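PDB 2DFA: 5-oxoprolinase subunit A from Thermus thermophilus, which probably catalyses the ATP-dependent cleavage of 5-oxoproline to L-glutamate, working in a complex with the subunits PxpB and PxpC. Local coordinates for residues Met1-Glu11 with Val236-Phe250. Residues are numbered along the deposited sequence; the frame is centred on the assembly and turned at random.
Sequences MKVDLNADAGE and VREALEQAGVEVRAF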
ATOM      1  N   MET A   1      42.489 -13.364 -13.853  1.00 59.57           N
ATOM      2  CA  MET A   1      41.740 -13.020 -12.609  1.00 60.02           C
ATOM      3  C   MET A   1      40.263 -12.807 -12.939  1.00 57.98           C
ATOM      4  O   MET A   1      39.915 -12.495 -14.081  1.00 56.74           O
ATOM      5  CB  MET A   1      42.331 -11.757 -11.979  1.00 62.73           C
ATOM      6  CG  MET A   1      41.785 -11.434 -10.598  1.00 66.93           C
ATOM      7  SD  MET A   1      42.717 -10.120  -9.789  1.00 71.42           S
ATOM      8  CE  MET A   1      43.959 -11.078  -8.904  1.00 70.21           C
ATOM      9  N   LYS A   2      39.396 -12.970 -11.942  1.00 56.02           N
ATOM     10  CA  LYS A   2      37.961 -12.809 -12.163  1.00 52.99           C
ATOM     11  C   LYS A   2      37.286 -11.868 -11.168  1.00 50.30           C
ATOM     12  O   LYS A   2      37.785 -11.634 -10.069  1.00 48.30           O
ATOM     13  CB  LYS A   2      37.272 -14.176 -12.115  1.00 54.57           C
ATOM     14  CG  LYS A   2      37.129 -14.758 -10.722  1.00 57.97           C
ATOM     15  CD  LYS A   2      36.652 -16.202 -10.778  1.00 60.80           C
ATOM     16  CE  LYS A   2      36.184 -16.696  -9.414  1.00 62.93           C
ATOM     17  NZ  LYS A   2      34.884 -16.075  -9.009  1.00 63.17           N
ATOM     18  N   VAL A   3      36.143 -11.328 -11.569  1.00 47.29           N
ATOM     19  CA  VAL A   3      35.392 -10.422 -10.714  1.00 45.08           C
ATOM     20  C   VAL A   3      33.926 -10.446 -11.113  1.00 44.04           C
ATOM     21  O   VAL A   3      33.585 -10.726 -12.264  1.00 44.50           O
ATOM     22  CB  VAL A   3      35.923  -8.970 -10.822  1.00 43.07           C
ATOM     23  CG1 VAL A   3      35.641  -8.408 -12.197  1.00 43.38           C
ATOM     24  CG2 VAL A   3      35.284  -8.091  -9.745  1.00 43.82           C
ATOM     25  N   ASP A   4      33.057 -10.154 -10.156  1.00 42.24           N
ATOM     26  CA  ASP A   4      31.634 -10.132 -10.429  1.00 41.02           C
ATOM     27  C   ASP A   4      31.163  -8.695 -10.632  1.00 39.95           C
ATOM     28  O   ASP A   4      31.604  -7.780  -9.937  1.00 40.17           O
ATOM     29  CB  ASP A   4      30.866 -10.783  -9.271  1.00 41.05           C
ATOM     30  CG  ASP A   4      29.359 -10.625  -9.405  1.00 43.79           C
ATOM     31  OD1 ASP A   4      28.826  -9.569  -8.995  1.00 45.62           O
ATOM     32  OD2 ASP A   4      28.710 -11.549  -9.932  1.00 42.10           O
ATOM     33  N   LEU A   5      30.289  -8.509 -11.610  1.00 39.82           N
ATOM     34  CA  LEU A   5      29.713  -7.206 -11.904  1.00 41.27           C
ATOM     35  C   LEU A   5      28.245  -7.319 -11.522  1.00 40.34           C
ATOM     36  O   LEU A   5      27.526  -8.154 -12.072  1.00 39.46           O
ATOM     37  CB  LEU A   5      29.836  -6.889 -13.397  1.00 42.13           C
ATOM     38  CG  LEU A   5      30.898  -5.866 -13.816  1.00 45.77           C
ATOM     39  CD1 LEU A   5      30.458  -4.474 -13.389  1.00 47.01           C
ATOM     40  CD2 LEU A   5      32.236  -6.225 -13.195  1.00 44.53           C
ATOM     41  N   ASN A   6      27.797  -6.493 -10.578  1.00 40.12           N
ATOM     42  CA  ASN A   6      26.407  -6.553 -10.152  1.00 39.29           C
ATOM     43  C   ASN A   6      25.668  -5.234 -10.351  1.00 37.77           C
ATOM     44  O   ASN A   6      26.262  -4.155 -10.330  1.00 38.27           O
ATOM     45  CB  ASN A   6      26.319  -6.984  -8.681  1.00 40.79           C
ATOM     46  CG  ASN A   6      26.459  -5.821  -7.711  1.00 42.79           C
ATOM     47  OD1 ASN A   6      25.523  -5.043  -7.515  1.00 41.00           O
ATOM     48  ND2 ASN A   6      27.635  -5.695  -7.105  1.00 45.14           N
ATOM     49  N   ALA A   7      24.363  -5.336 -10.564  1.00 36.45           N
ATOM     50  CA  ALA A   7      23.528  -4.160 -10.755  1.00 36.04           C
ATOM     51  C   ALA A   7      22.137  -4.460 -10.212  1.00 35.69           C
ATOM     52  O   ALA A   7      21.702  -5.615 -10.191  1.00 33.02           O
ATOM     53  CB  ALA A   7      23.446  -3.808 -12.232  1.00 34.37           C
ATOM     54  N   ASP A   8      21.445  -3.421  -9.760  1.00 36.49           N
ATOM     55  CA  ASP A   8      20.099  -3.605  -9.246  1.00 39.63           C
ATOM     56  C   ASP A   8      19.193  -3.790 -10.448  1.00 38.99           C
ATOM     57  O   ASP A   8      19.491  -3.288 -11.539  1.00 39.26           O
ATOM     58  CB  ASP A   8      19.645  -2.383  -8.438  1.00 43.37           C
ATOM     59  CG  ASP A   8      20.596  -2.045  -7.310  1.00 46.40           C
ATOM     60  OD1 ASP A   8      21.143  -2.977  -6.681  1.00 46.39           O
ATOM     61  OD2 ASP A   8      20.786  -0.838  -7.042  1.00 52.56           O
ATOM     62  N   ALA A   9      18.091  -4.508 -10.253  1.00 36.54           N
ATOM     63  CA  ALA A   9      17.143  -4.758 -11.331  1.00 34.92           C
ATOM     64  C   ALA A   9      15.792  -5.204 -10.782  1.00 33.15           C
ATOM     65  O   ALA A   9      15.639  -5.404  -9.576  1.00 31.76           O
ATOM     66  CB  ALA A   9      17.691  -5.824 -12.266  1.00 34.93           C
ATOM     67  N   GLY A  10      14.824  -5.357 -11.681  1.00 33.06           N
ATOM     68  CA  GLY A  10      13.487  -5.781 -11.299  1.00 34.41           C
ATOM     69  C   GLY A  10      12.795  -4.802 -10.359  1.00 34.40           C
ATOM     70  O   GLY A  10      11.954  -5.192  -9.555  1.00 32.95           O
ATOM     71  N   GLU A  11      13.129  -3.524 -10.467  1.00 34.40           N
ATOM     72  CA  GLU A  11      12.526  -2.535  -9.580  1.00 36.31           C
ATOM     73  C   GLU A  11      11.219  -1.927 -10.089  1.00 35.28           C
ATOM     74  O   GLU A  11      10.586  -1.128  -9.391  1.00 35.33           O
ATOM     75  CB  GLU A  11      13.565  -1.457  -9.255  1.00 38.44           C
ATOM     76  CG  GLU A  11      14.875  -2.088  -8.792  1.00 43.26           C
ATOM     77  CD  GLU A  11      15.812  -1.124  -8.096  1.00 45.29           C
ATOM     78  OE1 GLU A  11      16.466  -0.315  -8.788  1.00 47.36           O
ATOM     79  OE2 GLU A  11      15.899  -1.187  -6.852  1.00 46.95           O
ATOM     80  N   VAL A 236      32.713  -0.547 -18.541  1.00 57.57           N
ATOM     81  CA  VAL A 236      33.393  -1.321 -17.510  1.00 56.65           C
ATOM     82  C   VAL A 236      33.634  -2.776 -17.894  1.00 57.64           C
ATOM     83  O   VAL A 236      34.744  -3.284 -17.736  1.00 57.80           O
ATOM     84  CB  VAL A 236      32.616  -1.283 -16.173  1.00 56.71           C
ATOM     85  CG1 VAL A 236      33.306  -2.165 -15.144  1.00 54.23           C
ATOM     86  CG2 VAL A 236      32.531   0.147 -15.664  1.00 55.28           C
ATOM     87  N   ARG A 237      32.603  -3.451 -18.394  1.00 58.07           N
ATOM     88  CA  ARG A 237      32.746  -4.852 -18.774  1.00 60.38           C
ATOM     89  C   ARG A 237      33.784  -5.031 -19.880  1.00 60.99           C
ATOM     90  O   ARG A 237      34.606  -5.947 -19.831  1.00 59.64           O
ATOM     91  CB  ARG A 237      31.408  -5.427 -19.242  1.00 61.23           C
ATOM     92  CG  ARG A 237      31.446  -6.937 -19.444  1.00 64.00           C
ATOM     93  CD  ARG A 237      30.169  -7.459 -20.085  1.00 66.47           C
ATOM     94  NE  ARG A 237      30.197  -8.911 -20.243  1.00 68.87           N
ATOM     95  CZ  ARG A 237      30.122  -9.777 -19.238  1.00 69.52           C
ATOM     96  NH1 ARG A 237      30.009  -9.341 -17.991  1.00 70.97           N
ATOM     97  NH2 ARG A 237      30.167 -11.080 -19.477  1.00 70.01           N
ATOM     98  N   GLU A 238      33.741  -4.152 -20.875  1.00 62.42           N
ATOM     99  CA  GLU A 238      34.678  -4.229 -21.990  1.00 65.17           C
ATOM    100  C   GLU A 238      36.119  -4.006 -21.542  1.00 65.32           C
ATOM    101  O   GLU A 238      37.027  -4.729 -21.957  1.00 66.02           O
ATOM    102  CB  GLU A 238      34.290  -3.216 -23.072  1.00 65.88           C
ATOM    103  CG  GLU A 238      32.940  -3.516 -23.716  1.00 69.46           C
ATOM    104  CD  GLU A 238      32.589  -2.566 -24.846  1.00 70.90           C
ATOM    105  OE1 GLU A 238      32.444  -1.351 -24.590  1.00 72.02           O
ATOM    106  OE2 GLU A 238      32.456  -3.038 -25.994  1.00 72.26           O
ATOM    107  N   ALA A 239      36.329  -3.009 -20.689  1.00 64.98           N
ATOM    108  CA  ALA A 239      37.665  -2.717 -20.191  1.00 64.74           C
ATOM    109  C   ALA A 239      38.219  -3.935 -19.463  1.00 64.79           C
ATOM    110  O   ALA A 239      39.403  -4.249 -19.569  1.00 64.50           O
ATOM    111  CB  ALA A 239      37.621  -1.518 -19.252  1.00 65.53           C
ATOM    112  N   LEU A 240      37.350  -4.625 -18.731  1.00 64.41           N
ATOM    113  CA  LEU A 240      37.752  -5.807 -17.980  1.00 64.87           C
ATOM    114  C   LEU A 240      38.052  -7.001 -18.883  1.00 65.45           C
ATOM    115  O   LEU A 240      39.037  -7.710 -18.676  1.00 64.40           O
ATOM    116  CB  LEU A 240      36.661  -6.187 -16.973  1.00 64.66           C
ATOM    117  CG  LEU A 240      36.389  -5.194 -15.838  1.00 64.55           C
ATOM    118  CD1 LEU A 240      35.246  -5.703 -14.969  1.00 63.80           C
ATOM    119  CD2 LEU A 240      37.647  -5.011 -15.004  1.00 63.51           C
ATOM    120  N   GLU A 241      37.203  -7.221 -19.883  1.00 66.68           N
ATOM    121  CA  GLU A 241      37.392  -8.340 -20.798  1.00 68.14           C
ATOM    122  C   GLU A 241      38.562  -8.108 -21.749  1.00 68.27           C
ATOM    123  O   GLU A 241      39.317  -9.032 -22.048  1.00 68.07           O
ATOM    124  CB  GLU A 241      36.110  -8.596 -21.593  1.00 69.48           C
ATOM    125  CG  GLU A 241      34.922  -8.969 -20.722  1.00 70.57           C
ATOM    126  CD  GLU A 241      33.701  -9.354 -21.530  1.00 71.47           C
ATOM    127  OE1 GLU A 241      33.256  -8.541 -22.367  1.00 71.72           O
ATOM    128  OE2 GLU A 241      33.185 -10.471 -21.321  1.00 72.37           O
ATOM    129  N   GLN A 242      38.712  -6.876 -22.224  1.00 68.66           N
ATOM    130  CA  GLN A 242      39.814  -6.552 -23.121  1.00 68.88           C
ATOM    131  C   GLN A 242      41.116  -6.626 -22.333  1.00 68.23           C
ATOM    132  O   GLN A 242      42.204  -6.664 -22.909  1.00 68.38           O
ATOM    133  CB  GLN A 242      39.639  -5.149 -23.708  1.00 70.60           C
ATOM    134  CG  GLN A 242      38.609  -5.064 -24.822  1.00 73.71           C
ATOM    135  CD  GLN A 242      38.508  -3.672 -25.418  1.00 76.03           C
ATOM    136  OE1 GLN A 242      38.986  -3.419 -26.525  1.00 77.58           O
ATOM    137  NE2 GLN A 242      37.883  -2.758 -24.683  1.00 77.09           N
ATOM    138  N   ALA A 243      40.992  -6.652 -21.009  1.00 66.66           N
ATOM    139  CA  ALA A 243      42.146  -6.723 -20.125  1.00 65.20           C
ATOM    140  C   ALA A 243      42.435  -8.166 -19.729  1.00 63.62           C
ATOM    141  O   ALA A 243      43.435  -8.450 -19.074  1.00 63.61           O
ATOM    142  CB  ALA A 243      41.902  -5.880 -18.880  1.00 65.04           C
ATOM    143  N   GLY A 244      41.551  -9.076 -20.124  1.00 62.96           N
ATOM    144  CA  GLY A 244      41.744 -10.476 -19.795  1.00 62.21           C
ATOM    145  C   GLY A 244      41.204 -10.863 -18.431  1.00 61.12           C
ATOM    146  O   GLY A 244      41.619 -11.870 -17.856  1.00 61.32           O
ATOM    147  N   VAL A 245      40.288 -10.058 -17.904  1.00 60.14           N
ATOM    148  CA  VAL A 245      39.678 -10.335 -16.608  1.00 58.83           C
ATOM    149  C   VAL A 245      38.338 -11.019 -16.850  1.00 56.79           C
ATOM    150  O   VAL A 245      37.529 -10.539 -17.643  1.00 56.13           O
ATOM    151  CB  VAL A 245      39.434  -9.035 -15.808  1.00 60.52           C
ATOM    152  CG1 VAL A 245      38.778  -9.360 -14.470  1.00 60.20           C
ATOM    153  CG2 VAL A 245      40.748  -8.306 -15.590  1.00 61.06           C
ATOM    154  N   GLU A 246      38.105 -12.140 -16.176  1.00 55.69           N
ATOM    155  CA  GLU A 246      36.853 -12.869 -16.348  1.00 55.34           C
ATOM    156  C   GLU A 246      35.743 -12.303 -15.469  1.00 54.20           C
ATOM    157  O   GLU A 246      35.895 -12.195 -14.253  1.00 52.07           O
ATOM    158  CB  GLU A 246      37.037 -14.350 -16.012  1.00 55.86           C
ATOM    159  CG  GLU A 246      35.945 -15.245 -16.585  1.00 58.95           C
ATOM    160  CD  GLU A 246      35.977 -16.658 -16.027  1.00 60.59           C
ATOM    161  OE1 GLU A 246      37.082 -17.160 -15.726  1.00 62.03           O
ATOM    162  OE2 GLU A 246      34.895 -17.271 -15.902  1.00 62.14           O
ATOM    163  N   VAL A 247      34.629 -11.937 -16.094  1.00 53.54           N
ATOM    164  CA  VAL A 247      33.486 -11.409 -15.362  1.00 52.80           C
ATOM    165  C   VAL A 247      32.550 -12.576 -15.077  1.00 50.96           C
ATOM    166  O   VAL A 247      31.889 -13.086 -15.978  1.00 50.61           O
ATOM    167  CB  VAL A 247      32.731 -10.343 -16.185  1.00 52.46           C
ATOM    168  CG1 VAL A 247      31.526  -9.829 -15.403  1.00 52.99           C
ATOM    169  CG2 VAL A 247      33.664  -9.195 -16.521  1.00 52.77           C
ATOM    170  N   ARG A 248      32.511 -13.014 -13.824  1.00 50.19           N
ATOM    171  CA  ARG A 248      31.643 -14.124 -13.458  1.00 50.22           C
ATOM    172  C   ARG A 248      31.109 -13.999 -12.038  1.00 47.73           C
ATOM    173  O   ARG A 248      31.742 -13.407 -11.166  1.00 45.12           O
ATOM    174  CB  ARG A 248      32.383 -15.454 -13.615  1.00 53.14           C
ATOM    175  CG  ARG A 248      33.572 -15.623 -12.693  1.00 59.32           C
ATOM    176  CD  ARG A 248      34.206 -16.995 -12.876  1.00 63.95           C
ATOM    177  NE  ARG A 248      33.254 -18.073 -12.620  1.00 67.01           N
ATOM    178  CZ  ARG A 248      33.546 -19.366 -12.700  1.00 68.14           C
ATOM    179  NH1 ARG A 248      34.771 -19.754 -13.031  1.00 69.14           N
ATOM    180  NH2 ARG A 248      32.611 -20.275 -12.451  1.00 68.29           N
ATOM    181  N   ALA A 249      29.932 -14.575 -11.821  1.00 46.17           N
ATOM    182  CA  ALA A 249      29.283 -14.534 -10.519  1.00 44.95           C
ATOM    183  C   ALA A 249      30.186 -15.112  -9.436  1.00 44.76           C
ATOM    184  O   ALA A 249      30.843 -16.136  -9.637  1.00 44.37           O
ATOM    185  CB  ALA A 249      27.969 -15.304 -10.579  1.00 42.87           C
ATOM    186  N   PHE A 250      30.215 -14.445  -8.287  1.00 44.04           N
ATOM    187  CA  PHE A 250      31.026 -14.879  -7.157  1.00 43.69           C
ATOM    188  C   PHE A 250      30.451 -16.118  -6.484  1.00 45.31           C
ATOM    189  O   PHE A 250      31.214 -16.801  -5.769  1.00 45.29           O
ATOM    190  CB  PHE A 250      31.165 -13.739  -6.142  1.00 42.62           C
ATOM    191  CG  PHE A 250      29.850 -13.158  -5.681  1.00 41.45           C
ATOM    192  CD1 PHE A 250      29.094 -13.794  -4.700  1.00 41.19           C
ATOM    193  CD2 PHE A 250      29.386 -11.956  -6.211  1.00 40.73           C
ATOM    194  CE1 PHE A 250      27.889 -13.237  -4.245  1.00 40.49           C
ATOM    195  CE2 PHE A 250      28.185 -11.390  -5.766  1.00 40.89           C
ATOM    196  CZ  PHE A 250      27.437 -12.033  -4.780  1.00 39.66           C
ATOM    197  OXT PHE A 250      29.244 -16.391  -6.672  1.00 46.32           O
TER
HETATM  198  O   HOH W   1      33.974 -13.924  -9.615  1.00 47.49           O
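Lys2 and Val3 pair in parallel with Glu246 and Val247, joining the two ends of the chain in one sheet. Val3 N donates to Glu246 O at 2.8 Å, while Glu246 N and Arg248 N donate to Met1 O and Val3 O on either side of it. The last of these is less regular, since Arg248 N sits above the carbonyl plane of Val3.

The side chain of Lys2 runs along the exposed face that it shares with Glu246. Lys2 CB lies 3.9 Å from Glu246 CB. CG then nears Arg248 CG, and Lys2 CD presses on Arg248 CD at 3.3 Å, so the two aliphatic stems cross. CE stays beside Arg248 CD, and the bend at the end of the chain (chi4 72°) brings NZ close to a water that donates to Arg248 O, an approach too short to be relied on. The positive ends of Lys2 and Arg248 are thus close, a proximity that a long, purely electrostatic pairing of Arg248 with Glu246 may temper.

On the other face, Val3 CG1 meets Leu240 CD1 and Val245 CG1, and Leu5 CD2 reaches the same Leu240 CD1 at 3.5 Å. Back on the Lys2 side of the strand, Asp4 CG lies 3.5 Å from Phe250 CD2, the carboxylate plane turned 69° from the ring; its oxygens are held by Thr219, Ser29 and Ser30.

Gly244, with positive phi, forms a Schellman motif after the helix, and the chain turns into strand 246-247. Helix 229-241, whose residues 236-241 run antiparallel to strand 2-9, packs beneath Val3 and Leu5 and against helix 189-201. It forms a beta-alpha-beta crossover from strand 219-222 to strand 246-247, with strand 2-9 between them and continuing alongside strand 30-34.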